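Local coordinates for esterase A (Caulobacter crescentus, PDB 5GKV), which is a penicillin-binding protein homologue of the beta-lactamase family that probably hydrolyses ester substrates, at residues T192-R195 against E196-E200. Numbering follows the deposited sequence.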
# COMPACT_ATOMS: atom_id res chain seq x y z
N THR A 192 6.22 -13.04 6.85
CA THR A 192 6.99 -13.61 7.95
C THR A 192 8.14 -12.70 8.34
O THR A 192 8.35 -12.42 9.53
CB THR A 192 7.52 -14.99 7.58
OG1 THR A 192 6.42 -15.87 7.34
CG2 THR A 192 8.38 -15.54 8.72
N ALA A 193 8.88 -12.21 7.35
CA ALA A 193 9.97 -11.29 7.65
C ALA A 193 9.44 -10.01 8.28
O ALA A 193 10.03 -9.49 9.24
CB ALA A 193 10.76 -10.98 6.39
N LEU A 194 8.34 -9.46 7.74
CA LEU A 194 7.74 -8.27 8.32
C LEU A 194 7.44 -8.48 9.80
O LEU A 194 7.74 -7.63 10.64
CB LEU A 194 6.45 -7.89 7.58
CG LEU A 194 5.62 -6.77 8.22
CD1 LEU A 194 6.33 -5.42 8.17
CD2 LEU A 194 4.23 -6.67 7.57
N ARG A 195 6.82 -9.62 10.13
CA ARG A 195 6.45 -9.89 11.51
C ARG A 195 7.69 -10.10 12.38
O ARG A 195 7.79 -9.53 13.48
CB ARG A 195 5.53 -11.11 11.56
CG ARG A 195 5.21 -11.63 12.96
CD ARG A 195 4.44 -12.95 12.91
NE ARG A 195 5.14 -14.01 12.18
CZ ARG A 195 6.02 -14.85 12.72
NH1 ARG A 195 6.32 -14.75 14.01
NH2 ARG A 195 6.61 -15.80 11.98
N GLU A 196 8.67 -10.88 11.90
CA GLU A 196 9.83 -11.22 12.72
C GLU A 196 10.76 -10.04 12.91
O GLU A 196 11.29 -9.82 14.00
CB GLU A 196 10.60 -12.39 12.08
CG GLU A 196 9.91 -13.72 12.21
CD GLU A 196 10.71 -14.85 11.58
OE1 GLU A 196 11.71 -14.56 10.87
OE2 GLU A 196 10.34 -16.02 11.79
N ASP A 197 11.01 -9.27 11.85
CA ASP A 197 12.04 -8.24 11.88
C ASP A 197 11.53 -6.87 12.29
O ASP A 197 12.33 -6.03 12.72
CB ASP A 197 12.71 -8.11 10.50
CG ASP A 197 13.54 -9.34 10.11
OD1 ASP A 197 13.68 -10.29 10.92
OD2 ASP A 197 14.05 -9.36 8.98
N ILE A 198 10.22 -6.62 12.16
CA ILE A 198 9.72 -5.25 12.34
C ILE A 198 8.56 -5.21 13.32
O ILE A 198 8.63 -4.52 14.34
CB ILE A 198 9.32 -4.64 10.98
CG1 ILE A 198 10.55 -4.56 10.05
CG2 ILE A 198 8.67 -3.28 11.19
CD1 ILE A 198 10.26 -3.96 8.66
N CYS A 199 7.48 -5.94 13.02
CA CYS A 199 6.24 -5.74 13.77
C CYS A 199 6.28 -6.35 15.16
O CYS A 199 5.86 -5.71 16.13
CB CYS A 199 5.05 -6.28 12.98
SG CYS A 199 4.86 -5.27 11.47
N GLU A 200 6.81 -7.57 15.30
CA GLU A 200 6.96 -8.11 16.65
C GLU A 200 7.94 -7.29 17.49
O GLU A 200 7.55 -6.88 18.60
CB GLU A 200 7.34 -9.60 16.58
CG GLU A 200 6.12 -10.51 16.43
CD GLU A 200 6.48 -11.97 16.15
OE1 GLU A 200 7.69 -12.31 16.11
OE2 GLU A 200 5.55 -12.79 15.96
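The R195 guanidinium meets E200 at its edge and E196 over one face. At the edge, NH1 gives an almost in-plane N-H to E200 OE2 (2.9 Å), a salt bridge reaching the oxygen on its syn side, 32° out of the carboxylate plane. Guanidinium and carboxylate are turned 69° apart. A bend at chi3 (57°) curls the arginine back toward E200, whose OE2 also lies 3.2 Å from R195 CG. Over the face sits E196 CG, near the margin of the group rather than over its centre. E196 OE2 stands 3.7 Å from R195 NH2, well off the guanidinium plane, so this long pair is one of charge alone. T192 CG2 lies 3.7 Å from E196 OE2, while E196 OE1 is salt-bridged to R188.

The backbone widens here into a pi-type turn. L194 O accepts two N-H groups, C199 N in its carbonyl plane (2.9 Å) and I198 N from above it (3.1 Å), the I198 bond being the more bent. R195 O then bonds E200 N, five residues on, which helps place the two salt-bridged side chains side by side.

On the buried side, L194 CD1 rests on C199 SG (3.6 Å). This apolar side of helix 190-202 packs through L194 and I198 on V85 and L88 of helix 82-95, and through L194 and C199 on L206 of strand 206-208.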